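FMN-dependent nitronate monooxygenase (Shewanella oneidensis, PDB 5LSM) uses FMN to oxidise nitronates, probably turning propionate 3-nitronate and oxygen into 3-oxopropanoate with release of nitrate, nitrite and hydrogen peroxide. Local coordinates at residues F9-P14 with G36-L41; V32-G37 with T62-N67; I66-F71 with F124-V129; D170-Q175 with A206-P211. All blocks are in the same frame, centred on the assembly; numbering follows the deposited sequence.

Interaction 1 of 4, residues F9-P14 with G36-L41; sequences FGIEFP and GGLGSL
Phe9 sets one corner of its ring against a branch of Leu38: CE2 lies 4.1 Å from Leu38 CD2, and the two side chains cross at about a right angle. The CG of Phe9 stands anti to its own carbonyl carbon (chi1 -76°), which swings the ring off the end of helix 4-9 toward the leucine. Gly10 closes that helix in a Schellman motif, a turn of positive phi that suits glycine, and the chain leaves the helix so that Ile11 comes to face Gly37 and Leu38. Ile11 divides its branches. CG2 rests 3.6 Å from Gly37 O, while CD1, at the end of the longer arm, comes 4.1 Å from Leu38 CB. An alanine here would probably open a gap between Leu38 and the turn, leaving the leucine with the Phe9 ring as its main apolar neighbour from this segment. Both segments run into parallel strands of a TIM barrel, 15-17 and 39-42, at the end where the strands begin; backbone bonds from Leu38 to Ile15 and Gln17 join these two strands and close the barrel. Glu12 gives Gly36 O a weak, bent hydrogen bond from its N (3.0 Å), and its CB also approaches that oxygen. The next amide makes the straighter bond, Phe13 N to Gly36 O at 2.7 Å with 149° at the hydrogen. The Phe13 ring lies beside the same peptide, CD2 3.9 Å from Gly36 C. Gly36 ends helix 26-35 in a second Schellman motif, and a side chain there would run into Phe13 CD2.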
loop_
_atom_site.group_PDB
_atom_site.type_symbol
_atom_site.label_atom_id
_atom_site.label_comp_id
_atom_site.label_asym_id
_atom_site.label_seq_id
_atom_site.Cartn_x
_atom_site.Cartn_y
_atom_site.Cartn_z
ATOM N N PHE A 9 -28.847 3.208 1.877
ATOM C CA PHE A 9 -28.779 2.362 3.068
ATOM C C PHE A 9 -29.754 2.870 4.127
ATOM O O PHE A 9 -29.957 2.212 5.156
ATOM C CB PHE A 9 -27.370 2.390 3.684
ATOM C CG PHE A 9 -26.330 1.568 2.951
ATOM C CD1 PHE A 9 -26.680 0.572 2.052
ATOM C CD2 PHE A 9 -24.986 1.727 3.267
ATOM C CE1 PHE A 9 -25.711 -0.182 1.410
ATOM C CE2 PHE A 9 -24.011 0.952 2.654
ATOM C CZ PHE A 9 -24.377 -0.011 1.729
ATOM N N GLY A 10 -30.243 4.094 3.938
ATOM C CA GLY A 10 -31.078 4.749 4.928
ATOM C C GLY A 10 -30.360 5.079 6.232
ATOM O O GLY A 10 -30.923 4.891 7.297
ATOM N N ILE A 11 -29.136 5.610 6.142
ATOM C CA ILE A 11 -28.349 5.992 7.330
ATOM C C ILE A 11 -27.964 7.462 7.277
ATOM O O ILE A 11 -27.981 8.086 6.207
ATOM C CB ILE A 11 -27.049 5.173 7.487
ATOM C CG1 ILE A 11 -26.203 5.237 6.220
ATOM C CG2 ILE A 11 -27.367 3.729 7.827
ATOM C CD1 ILE A 11 -24.897 4.477 6.327
ATOM N N GLU A 12 -27.565 7.993 8.428
ATOM C CA GLU A 12 -27.285 9.409 8.550
ATOM C C GLU A 12 -25.857 9.730 8.071
ATOM O O GLU A 12 -25.643 10.714 7.372
ATOM C CB GLU A 12 -27.490 9.858 9.999
ATOM C CG GLU A 12 -27.955 11.298 10.155
ATOM C CD GLU A 12 -28.008 11.737 11.615
ATOM O OE1 GLU A 12 -28.593 11.002 12.438
ATOM O OE2 GLU A 12 -27.465 12.816 11.940
ATOM N N PHE A 13 -24.885 8.900 8.442
ATOM C CA PHE A 13 -23.484 9.229 8.199
ATOM C C PHE A 13 -22.848 8.179 7.295
ATOM O O PHE A 13 -23.244 7.012 7.314
ATOM C CB PHE A 13 -22.733 9.305 9.520
ATOM C CG PHE A 13 -23.241 10.373 10.459
ATOM C CD1 PHE A 13 -23.363 11.700 10.037
ATOM C CD2 PHE A 13 -23.451 10.089 11.802
ATOM C CE1 PHE A 13 -23.747 12.706 10.922
ATOM C CE2 PHE A 13 -23.818 11.091 12.701
ATOM C CZ PHE A 13 -23.995 12.396 12.250
ATOM N N PRO A 14 -21.888 8.588 6.464
ATOM C CA PRO A 14 -21.352 7.617 5.519
ATOM C C PRO A 14 -20.151 6.867 6.095
ATOM O O PRO A 14 -19.146 6.693 5.403
ATOM C CB PRO A 14 -20.943 8.491 4.323
ATOM C CG PRO A 14 -20.540 9.783 4.948
ATOM C CD PRO A 14 -21.437 9.959 6.158
ATOM N N GLY A 36 -25.679 6.738 14.038
ATOM C CA GLY A 36 -26.057 7.259 12.716
ATOM C C GLY A 36 -25.277 6.697 11.523
ATOM O O GLY A 36 -25.468 7.149 10.378
ATOM N N GLY A 37 -24.374 5.752 11.785
ATOM C CA GLY A 37 -23.631 5.059 10.724
ATOM C C GLY A 37 -24.214 3.690 10.472
ATOM O O GLY A 37 -25.359 3.425 10.833
ATOM N N LEU A 38 -23.439 2.815 9.844
ATOM C CA LEU A 38 -23.878 1.436 9.623
ATOM C C LEU A 38 -23.063 0.502 10.495
ATOM O O LEU A 38 -21.865 0.345 10.284
ATOM C CB LEU A 38 -23.741 1.041 8.143
ATOM C CG LEU A 38 -24.306 -0.322 7.707
ATOM C CD1 LEU A 38 -25.822 -0.302 7.621
ATOM C CD2 LEU A 38 -23.735 -0.740 6.363
ATOM N N GLY A 39 -23.715 -0.081 11.501
ATOM C CA GLY A 39 -23.091 -1.094 12.361
ATOM C C GLY A 39 -23.111 -2.465 11.712
ATOM O O GLY A 39 -23.967 -2.743 10.883
ATOM N N SER A 40 -22.174 -3.321 12.093
ATOM C CA SER A 40 -21.927 -4.556 11.374
ATOM C C SER A 40 -21.733 -5.722 12.326
ATOM O O SER A 40 -20.984 -5.614 13.310
ATOM C CB SER A 40 -20.684 -4.423 10.493
ATOM O OG SER A 40 -20.833 -3.386 9.542
ATOM N N LEU A 41 -22.419 -6.832 12.030
ATOM C CA LEU A 41 -22.265 -8.083 12.771
ATOM C C LEU A 41 -21.446 -9.055 11.925
ATOM O O LEU A 41 -21.876 -9.457 10.836
ATOM C CB LEU A 41 -23.638 -8.688 13.118
ATOM C CG LEU A 41 -23.620 -10.015 13.896
ATOM C CD1 LEU A 41 -22.944 -9.881 15.240
ATOM C CD2 LEU A 41 -25.015 -10.596 14.087
#

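Interaction 2 of 4, residues V32-G37 with T62-N67; sequences VSEAGG and TAKPIN
The carboxylate of Glu34 meets Thr62 through OE1: the threonine OG1 donates to OE1 over 3.1 Å, on the anti side and 26° out of the carboxylate plane. Two peptide carbonyls supply the other flat groups. That of Pro65 receives Ser33 OG almost head-on, the C=O...OG angle being 164°, whereas the carbonyl of Glu34 takes Lys64 NZ at 3.0 Å from a position tilted away from its plane. Lys64 gets there with an extended chain beyond CG, laid along the last turn of helix 26-35 so that its CD passes 3.1 Å from Ser33 O. Thr62 OG1 is used twice, since it also accepts from Lys64 N (2.8 Å) in an ST turn, which is consistent with its proton being turned to Glu34. Ser33 OG likewise accepts from Gly39 N while giving its proton to Pro65, so a small hydroxyl joins the helix to the starts of two strands of the barrel. Lys64 NZ lies 4.6 Å from Glu34 OE1, too far for a salt bridge. Its positive charge, set beside the carbonyl end of the helix and near a carboxylate, would probably be favoured by both.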
loop_
_atom_site.group_PDB
_atom_site.type_symbol
_atom_site.label_atom_id
_atom_site.label_comp_id
_atom_site.label_asym_id
_atom_site.label_seq_id
_atom_site.Cartn_x
_atom_site.Cartn_y
_atom_site.Cartn_z
ATOM N N VAL A 32 -22.881 1.869 16.791
ATOM C CA VAL A 32 -22.567 2.590 15.556
ATOM C C VAL A 32 -23.822 2.913 14.742
ATOM O O VAL A 32 -23.928 4.012 14.159
ATOM C CB VAL A 32 -21.539 1.836 14.664
ATOM C CG1 VAL A 32 -21.296 2.611 13.379
ATOM C CG2 VAL A 32 -20.223 1.631 15.404
ATOM N N SER A 33 -24.766 1.971 14.690
ATOM C CA SER A 33 -26.032 2.219 13.993
ATOM C C SER A 33 -26.876 3.263 14.723
ATOM O O SER A 33 -27.402 4.184 14.085
ATOM C CB SER A 33 -26.820 0.932 13.791
ATOM O OG SER A 33 -26.241 0.137 12.763
ATOM N N GLU A 34 -26.918 3.189 16.058
ATOM C CA GLU A 34 -27.621 4.203 16.858
ATOM C C GLU A 34 -27.002 5.574 16.688
ATOM O O GLU A 34 -27.712 6.568 16.591
ATOM C CB GLU A 34 -27.655 3.826 18.345
ATOM C CG GLU A 34 -28.808 2.900 18.733
ATOM C CD GLU A 34 -30.190 3.582 18.679
ATOM O OE1 GLU A 34 -30.936 3.402 17.675
ATOM O OE2 GLU A 34 -30.549 4.268 19.668
ATOM N N ALA A 35 -25.680 5.615 16.540
ATOM C CA ALA A 35 -24.965 6.882 16.358
ATOM C C ALA A 35 -25.233 7.530 15.019
ATOM O O ALA A 35 -24.952 8.705 14.858
ATOM C CB ALA A 35 -23.472 6.684 16.540
ATOM N N GLY A 36 -25.679 6.738 14.038
ATOM C CA GLY A 36 -26.057 7.259 12.716
ATOM C C GLY A 36 -25.277 6.697 11.523
ATOM O O GLY A 36 -25.468 7.149 10.378
ATOM N N GLY A 37 -24.374 5.752 11.785
ATOM C CA GLY A 37 -23.631 5.059 10.724
ATOM C C GLY A 37 -24.214 3.690 10.472
ATOM O O GLY A 37 -25.359 3.425 10.833
ATOM N N THR A 62 -32.118 -1.394 18.725
ATOM C CA THR A 62 -32.204 -0.439 17.612
ATOM C C THR A 62 -33.006 -1.032 16.463
ATOM O O THR A 62 -33.079 -2.239 16.312
ATOM C CB THR A 62 -30.810 -0.011 17.081
ATOM O OG1 THR A 62 -30.966 0.818 15.925
ATOM C CG2 THR A 62 -29.952 -1.233 16.702
ATOM N N ALA A 63 -33.670 -0.156 15.723
ATOM C CA ALA A 63 -34.312 -0.501 14.470
ATOM C C ALA A 63 -33.644 0.239 13.321
ATOM O O ALA A 63 -34.167 0.255 12.202
ATOM C CB ALA A 63 -35.783 -0.138 14.530
ATOM N N LYS A 64 -32.484 0.843 13.586
ATOM C CA LYS A 64 -31.685 1.418 12.522
ATOM C C LYS A 64 -30.951 0.337 11.721
ATOM O O LYS A 64 -30.805 -0.795 12.186
ATOM C CB LYS A 64 -30.714 2.444 13.096
ATOM C CG LYS A 64 -31.404 3.756 13.445
ATOM C CD LYS A 64 -30.471 4.710 14.150
ATOM C CE LYS A 64 -31.091 6.089 14.281
ATOM N NZ LYS A 64 -30.171 7.014 15.002
ATOM N N PRO A 65 -30.569 0.662 10.477
ATOM C CA PRO A 65 -29.906 -0.280 9.557
ATOM C C PRO A 65 -28.662 -0.953 10.125
ATOM O O PRO A 65 -27.973 -0.389 10.980
ATOM C CB PRO A 65 -29.528 0.593 8.368
ATOM C CG PRO A 65 -30.543 1.689 8.382
ATOM C CD PRO A 65 -30.858 1.950 9.822
ATOM N N ILE A 66 -28.466 -2.204 9.727
ATOM C CA ILE A 66 -27.270 -2.947 10.069
ATOM C C ILE A 66 -26.809 -3.792 8.903
ATOM O O ILE A 66 -27.571 -4.078 7.977
ATOM C CB ILE A 66 -27.501 -3.885 11.269
ATOM C CG1 ILE A 66 -28.400 -5.048 10.869
ATOM C CG2 ILE A 66 -28.095 -3.114 12.430
ATOM C CD1 ILE A 66 -28.932 -5.812 12.053
ATOM N N ASN A 67 -25.577 -4.262 9.031
ATOM C CA ASN A 67 -24.845 -4.970 7.991
ATOM C C ASN A 67 -24.434 -6.275 8.625
ATOM O O ASN A 67 -23.836 -6.263 9.684
ATOM C CB ASN A 67 -23.620 -4.133 7.606
ATOM C CG ASN A 67 -22.538 -4.925 6.861
ATOM O OD1 ASN A 67 -22.808 -5.899 6.148
ATOM N ND2 ASN A 67 -21.312 -4.439 6.957
#

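Interaction 3 of 4, residues I66-F71 with F124-V129; sequences INVNFF and FKPEVV. With FMN (flavin mononucleotide), chain I.
Val68 sets both its methyl groups against CB and CG of Pro126, crossing it at about a right angle, with CG2 3.9 Å from Pro126 CG. On the opposite face of the sheet Asn67 packs its CB 3.4 Å from Val128 CG2, while its amide goes to Ser130 through OD1 and to Ser40 through ND2. Val128 sits between the two strand residues that flank Asn67: its N bonds Ile66 O, and Val68 N bonds its O, each at 3.0 Å, the pattern of parallel strands. Just before this pairing, Glu127 bends at chi2 so that OE1 receives Ile66 N at 3.1 Å from above the carboxylate plane; OE2 forms a salt bridge with Arg59. Farther along, Asn69 (CG anti to the backbone N, chi1 180°) holds the flavin pyrimidine: N3 of FMN donates to Asn69 OD1 at 2.7 Å, and Asn69 ND2 makes a weak bond to O2. Ser130 OG, bonded to the same ND2, is likely to steady the amide's orientation. A leucine in place of Asn69 would probably leave flavin N3 without its acceptor and Ser130 without this partner. Phe71 brings CE1 within 3.7 Å of FMN N3, which lies at the ring edge, near its plane. Strand 66-71 thus runs between strands 39-42 and 128-132, with Val68 turned outward onto helices 48-59 and 115-124, through Leu55 and Leu121.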
loop_
_atom_site.group_PDB
_atom_site.type_symbol
_atom_site.label_atom_id
_atom_site.label_comp_id
_atom_site.label_asym_id
_atom_site.label_seq_id
_atom_site.Cartn_x
_atom_site.Cartn_y
_atom_site.Cartn_z
ATOM N N ILE A 66 -28.466 -2.204 9.727
ATOM C CA ILE A 66 -27.270 -2.947 10.069
ATOM C C ILE A 66 -26.809 -3.792 8.903
ATOM O O ILE A 66 -27.571 -4.078 7.977
ATOM C CB ILE A 66 -27.501 -3.885 11.269
ATOM C CG1 ILE A 66 -28.400 -5.048 10.869
ATOM C CG2 ILE A 66 -28.095 -3.114 12.430
ATOM C CD1 ILE A 66 -28.932 -5.812 12.053
ATOM N N ASN A 67 -25.577 -4.262 9.031
ATOM C CA ASN A 67 -24.845 -4.970 7.991
ATOM C C ASN A 67 -24.434 -6.275 8.625
ATOM O O ASN A 67 -23.836 -6.263 9.684
ATOM C CB ASN A 67 -23.620 -4.133 7.606
ATOM C CG ASN A 67 -22.538 -4.925 6.861
ATOM O OD1 ASN A 67 -22.808 -5.899 6.148
ATOM N ND2 ASN A 67 -21.312 -4.439 6.957
ATOM N N VAL A 68 -24.897 -7.399 8.085
ATOM C CA VAL A 68 -24.426 -8.708 8.563
ATOM C C VAL A 68 -23.435 -9.289 7.560
ATOM O O VAL A 68 -23.644 -9.201 6.339
ATOM C CB VAL A 68 -25.587 -9.708 8.847
ATOM C CG1 VAL A 68 -26.659 -9.042 9.680
ATOM C CG2 VAL A 68 -26.193 -10.242 7.557
ATOM N N ASN A 69 -22.316 -9.793 8.082
ATOM C CA ASN A 69 -21.155 -10.141 7.257
ATOM C C ASN A 69 -20.919 -11.645 7.234
ATOM O O ASN A 69 -20.961 -12.290 8.288
ATOM C CB ASN A 69 -19.907 -9.441 7.797
ATOM C CG ASN A 69 -18.675 -9.753 6.987
ATOM O OD1 ASN A 69 -17.878 -10.627 7.354
ATOM N ND2 ASN A 69 -18.563 -9.120 5.820
ATOM N N PHE A 70 -20.610 -12.178 6.048
ATOM C CA PHE A 70 -20.324 -13.597 5.874
ATOM C C PHE A 70 -19.136 -13.846 4.953
ATOM O O PHE A 70 -18.851 -13.041 4.058
ATOM C CB PHE A 70 -21.539 -14.314 5.285
ATOM C CG PHE A 70 -22.669 -14.450 6.236
ATOM C CD1 PHE A 70 -23.647 -13.467 6.314
ATOM C CD2 PHE A 70 -22.748 -15.547 7.079
ATOM C CE1 PHE A 70 -24.701 -13.590 7.205
ATOM C CE2 PHE A 70 -23.801 -15.677 7.971
ATOM C CZ PHE A 70 -24.774 -14.688 8.041
ATOM N N PHE A 71 -18.505 -15.007 5.140
ATOM C CA PHE A 71 -17.508 -15.521 4.209
ATOM C C PHE A 71 -18.181 -16.407 3.206
ATOM O O PHE A 71 -18.900 -17.322 3.596
ATOM C CB PHE A 71 -16.468 -16.377 4.930
ATOM C CG PHE A 71 -15.564 -15.613 5.822
ATOM C CD1 PHE A 71 -15.548 -14.219 5.813
ATOM C CD2 PHE A 71 -14.690 -16.284 6.647
ATOM C CE1 PHE A 71 -14.691 -13.519 6.647
ATOM C CE2 PHE A 71 -13.813 -15.587 7.464
ATOM C CZ PHE A 71 -13.821 -14.207 7.466
ATOM N N PHE A 124 -34.952 -11.948 10.012
ATOM C CA PHE A 124 -34.560 -10.593 10.418
ATOM C C PHE A 124 -34.509 -9.590 9.269
ATOM O O PHE A 124 -34.766 -8.410 9.481
ATOM C CB PHE A 124 -33.217 -10.626 11.161
ATOM C CG PHE A 124 -33.270 -11.388 12.448
ATOM C CD1 PHE A 124 -33.828 -10.817 13.584
ATOM C CD2 PHE A 124 -32.890 -12.717 12.493
ATOM C CE1 PHE A 124 -33.960 -11.543 14.752
ATOM C CE2 PHE A 124 -32.979 -13.438 13.672
ATOM C CZ PHE A 124 -33.524 -12.854 14.799
ATOM N N LYS A 125 -34.158 -10.049 8.069
ATOM C CA LYS A 125 -34.132 -9.192 6.857
ATOM C C LYS A 125 -33.232 -7.964 6.974
ATOM O O LYS A 125 -33.718 -6.838 7.007
ATOM C CB LYS A 125 -35.539 -8.769 6.456
ATOM C CG LYS A 125 -36.366 -9.914 5.893
ATOM C CD LYS A 125 -37.503 -9.401 5.032
ATOM C CE LYS A 125 -38.405 -8.454 5.809
ATOM N NZ LYS A 125 -39.757 -8.393 5.190
ATOM N N PRO A 126 -31.906 -8.190 7.004
ATOM C CA PRO A 126 -30.891 -7.159 7.185
ATOM C C PRO A 126 -30.896 -6.126 6.087
ATOM O O PRO A 126 -30.971 -6.466 4.926
ATOM C CB PRO A 126 -29.581 -7.943 7.133
ATOM C CG PRO A 126 -29.945 -9.309 7.566
ATOM C CD PRO A 126 -31.315 -9.540 7.011
ATOM N N GLU A 127 -30.682 -4.881 6.460
ATOM C CA GLU A 127 -30.639 -3.799 5.500
ATOM C C GLU A 127 -29.474 -4.010 4.546
ATOM O O GLU A 127 -29.600 -3.844 3.329
ATOM C CB GLU A 127 -30.537 -2.457 6.228
ATOM C CG GLU A 127 -31.807 -2.080 7.007
ATOM C CD GLU A 127 -32.069 -2.975 8.227
ATOM O OE1 GLU A 127 -31.106 -3.558 8.790
ATOM O OE2 GLU A 127 -33.241 -3.093 8.638
ATOM N N VAL A 128 -28.343 -4.455 5.076
ATOM C CA VAL A 128 -27.284 -4.882 4.193
ATOM C C VAL A 128 -26.643 -6.193 4.606
ATOM O O VAL A 128 -26.605 -6.541 5.789
ATOM C CB VAL A 128 -26.242 -3.755 3.856
ATOM C CG1 VAL A 128 -26.750 -2.361 4.212
ATOM C CG2 VAL A 128 -24.895 -4.023 4.477
ATOM N N VAL A 129 -26.269 -6.958 3.581
ATOM C CA VAL A 129 -25.536 -8.195 3.709
ATOM C C VAL A 129 -24.198 -8.034 2.953
ATOM O O VAL A 129 -24.164 -7.703 1.755
ATOM C CB VAL A 129 -26.326 -9.347 3.062
ATOM C CG1 VAL A 129 -25.512 -10.632 3.059
ATOM C CG2 VAL A 129 -27.655 -9.553 3.765
HETATM N N1 FMN I . -13.835 -8.219 6.919
HETATM C C2 FMN I . -14.858 -9.102 6.723
HETATM O O2 FMN I . -15.474 -9.095 5.628
HETATM N N3 FMN I . -15.219 -10.005 7.657
HETATM C C4 FMN I . -14.596 -10.080 8.844
HETATM O O4 FMN I . -14.922 -10.920 9.702
HETATM C C4A FMN I . -13.475 -9.159 9.113
HETATM N N5 FMN I . -12.847 -9.177 10.290
HETATM C C5A FMN I . -11.871 -8.299 10.577
HETATM C C6 FMN I . -11.285 -8.369 11.838
HETATM C C7 FMN I . -10.288 -7.486 12.200
HETATM C C7M FMN I . -9.669 -7.625 13.567
HETATM C C8 FMN I . -9.836 -6.454 11.222
HETATM C C8M FMN I . -8.734 -5.494 11.614
HETATM C C9 FMN I . -10.420 -6.382 9.949
HETATM C C9A FMN I . -11.435 -7.278 9.577
HETATM N N10 FMN I . -12.109 -7.237 8.316
HETATM C C10 FMN I . -13.122 -8.187 8.066
HETATM C "C1'" FMN I . -11.737 -6.293 7.246
HETATM C "C2'" FMN I . -12.486 -4.977 7.372
HETATM O "O2'" FMN I . -13.811 -5.141 6.832
HETATM C "C3'" FMN I . -11.755 -3.850 6.629
HETATM O "O3'" FMN I . -11.374 -4.302 5.325
HETATM C "C4'" FMN I . -10.481 -3.366 7.323
HETATM O "O4'" FMN I . -10.576 -3.370 8.753
HETATM C "C5'" FMN I . -10.170 -1.967 6.817
HETATM O "O5'" FMN I . -8.896 -1.516 7.271
HETATM P P FMN I . -8.646 -0.835 8.707
HETATM O O1P FMN I . -9.887 -0.048 9.064
HETATM O O2P FMN I . -7.432 0.021 8.454
HETATM O O3P FMN I . -8.413 -2.022 9.573
#

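Interaction 4 of 4, residues D170-Q175 with A206-P211; sequences DAIIAQ and AAVEIP
Ile172 and Val208 meet tip to tip, Ile172 CD1 lying 3.7 Å from Val208 CG1. Ile210 comes across the same side chain at about a right angle and sets its CD1 3.7 Å from Ile172 CG1, so the outer arm of one isoleucine is clasped by two branched residues. Ile172 CG1 is anti to the carbonyl carbon (chi1 -64°), a position that carries CD1 out to both of them. The backbone supplies the polar part: Ile172 N donates to Pro211 O at 3.2 Å, with 165° at the hydrogen. The small side chain of Ala171 fits here, its CB 3.5 Å from that same carbonyl oxygen. Pro211, which has no amide hydrogen to place, rests its CD 3.4 Å from Asp170 O. In the next shell, Asp170 OD2 accepts from Val151 N on the neighbouring strand, and Ala155 and Ala161 touch Ile172. Glu165 of helix 158-166 packs on Val208 and Ile210 and accepts from Glu209 N, while Arg4 holds Glu209 O, so the turn between the two hydrophobic residues is tied down. The strand ends in Gln175, a residue of the FMN pocket. Strand 171-175, helix 197-207 and strand 212-215 form a beta-alpha-beta crossover, with the turn from helix to strand packed against the start of the earlier parallel strand, as in TIM barrels.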
loop_
_atom_site.group_PDB
_atom_site.type_symbol
_atom_site.label_atom_id
_atom_site.label_comp_id
_atom_site.label_asym_id
_atom_site.label_seq_id
_atom_site.Cartn_x
_atom_site.Cartn_y
_atom_site.Cartn_z
ATOM N N ASP A 170 -24.567 -4.162 -4.988
ATOM C CA ASP A 170 -25.153 -2.838 -4.903
ATOM C C ASP A 170 -24.074 -1.804 -4.628
ATOM O O ASP A 170 -24.231 -0.637 -4.976
ATOM C CB ASP A 170 -26.247 -2.805 -3.829
ATOM C CG ASP A 170 -27.501 -3.584 -4.254
ATOM O OD1 ASP A 170 -28.224 -3.074 -5.145
ATOM O OD2 ASP A 170 -27.746 -4.709 -3.729
ATOM N N ALA A 171 -22.991 -2.244 -3.982
ATOM C CA ALA A 171 -21.810 -1.410 -3.737
ATOM C C ALA A 171 -20.587 -2.300 -3.590
ATOM O O ALA A 171 -20.705 -3.488 -3.260
ATOM C CB ALA A 171 -21.993 -0.577 -2.478
ATOM N N ILE A 172 -19.421 -1.688 -3.743
ATOM C CA ILE A 172 -18.140 -2.366 -3.710
ATOM C C ILE A 172 -17.323 -1.806 -2.566
ATOM O O ILE A 172 -17.160 -0.593 -2.474
ATOM C CB ILE A 172 -17.362 -2.081 -5.010
ATOM C CG1 ILE A 172 -18.110 -2.667 -6.192
ATOM C CG2 ILE A 172 -15.932 -2.657 -4.950
ATOM C CD1 ILE A 172 -17.451 -2.369 -7.523
ATOM N N ILE A 173 -16.750 -2.674 -1.731
ATOM C CA ILE A 173 -15.770 -2.227 -0.738
ATOM C C ILE A 173 -14.365 -2.360 -1.344
ATOM O O ILE A 173 -13.903 -3.467 -1.616
ATOM C CB ILE A 173 -15.837 -3.050 0.574
ATOM C CG1 ILE A 173 -17.243 -3.034 1.190
ATOM C CG2 ILE A 173 -14.848 -2.498 1.585
ATOM C CD1 ILE A 173 -17.526 -4.236 2.073
ATOM N N ALA A 174 -13.703 -1.229 -1.570
ATOM C CA ALA A 174 -12.327 -1.228 -2.062
ATOM C C ALA A 174 -11.358 -1.309 -0.898
ATOM O O ALA A 174 -11.117 -0.291 -0.256
ATOM C CB ALA A 174 -12.076 0.066 -2.834
ATOM N N GLN A 175 -10.830 -2.496 -0.576
ATOM C CA GLN A 175 -9.821 -2.558 0.524
ATOM C C GLN A 175 -8.401 -2.541 0.039
ATOM O O GLN A 175 -7.926 -3.500 -0.545
ATOM C CB GLN A 175 -10.016 -3.694 1.538
ATOM C CG GLN A 175 -9.984 -5.058 0.937
ATOM C CD GLN A 175 -9.403 -6.127 1.849
ATOM O OE1 GLN A 175 -8.964 -7.146 1.365
ATOM N NE2 GLN A 175 -9.433 -5.913 3.153
ATOM N N ALA A 206 -13.230 4.871 -11.069
ATOM C CA ALA A 206 -13.176 5.163 -12.511
ATOM C C ALA A 206 -13.807 4.058 -13.338
ATOM O O ALA A 206 -14.321 4.297 -14.425
ATOM C CB ALA A 206 -11.733 5.388 -12.962
ATOM N N ALA A 207 -13.750 2.842 -12.831
ATOM C CA ALA A 207 -14.125 1.676 -13.609
ATOM C C ALA A 207 -15.599 1.279 -13.438
ATOM O O ALA A 207 -16.122 0.540 -14.246
ATOM C CB ALA A 207 -13.219 0.506 -13.226
ATOM N N VAL A 208 -16.213 1.633 -12.315
ATOM C CA VAL A 208 -17.572 1.166 -12.019
ATOM C C VAL A 208 -18.532 2.334 -11.921
ATOM O O VAL A 208 -18.123 3.474 -11.764
ATOM C CB VAL A 208 -17.660 0.323 -10.714
ATOM C CG1 VAL A 208 -16.668 -0.819 -10.741
ATOM C CG2 VAL A 208 -17.455 1.174 -9.470
ATOM N N GLU A 209 -19.814 2.037 -12.043
ATOM C CA GLU A 209 -20.839 3.052 -11.934
ATOM C C GLU A 209 -21.454 3.053 -10.548
ATOM O O GLU A 209 -21.925 4.078 -10.098
ATOM C CB GLU A 209 -21.916 2.823 -12.987
ATOM C CG GLU A 209 -21.455 3.090 -14.412
ATOM C CD GLU A 209 -22.276 2.322 -15.433
ATOM O OE1 GLU A 209 -21.680 1.601 -16.264
ATOM O OE2 GLU A 209 -23.523 2.405 -15.376
ATOM N N ILE A 210 -21.415 1.912 -9.862
ATOM C CA ILE A 210 -21.983 1.804 -8.519
ATOM C C ILE A 210 -21.129 2.452 -7.424
ATOM O O ILE A 210 -20.011 2.886 -7.683
ATOM C CB ILE A 210 -22.308 0.350 -8.139
ATOM C CG1 ILE A 210 -21.044 -0.532 -8.160
ATOM C CG2 ILE A 210 -23.393 -0.185 -9.063
ATOM C CD1 ILE A 210 -21.319 -2.001 -7.886
ATOM N N PRO A 211 -21.719 2.649 -6.228
ATOM C CA PRO A 211 -20.988 3.380 -5.184
ATOM C C PRO A 211 -19.809 2.586 -4.632
ATOM O O PRO A 211 -19.874 1.361 -4.548
ATOM C CB PRO A 211 -22.044 3.576 -4.090
ATOM C CG PRO A 211 -23.352 3.491 -4.811
ATOM C CD PRO A 211 -23.146 2.479 -5.878
#

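All four contacts involve one parallel barrel, and interactions 1 to 3 follow one another across adjacent strands. Interactions 1 and 2 share Gly36 and Gly37 and touch, with Gly39 bonded to Ser33; interactions 2 and 3 share the start of strand 66-71. Interaction 3 is the buried one, combining strand pairing with apolar cover, and holds the flavin ring through Asn69, whereas interaction 4 reaches the cofactor only weakly, through Gln175 at the far end of its strand. The others are partly buried. Interaction 2 is the most polar, relying on hydroxyls and a lysine beside a helix end. Interaction 1 turns on glycines and one shared carbonyl. Interaction 4, about 17 to 22 Å from the others between centres, is chiefly aliphatic with one backbone bond.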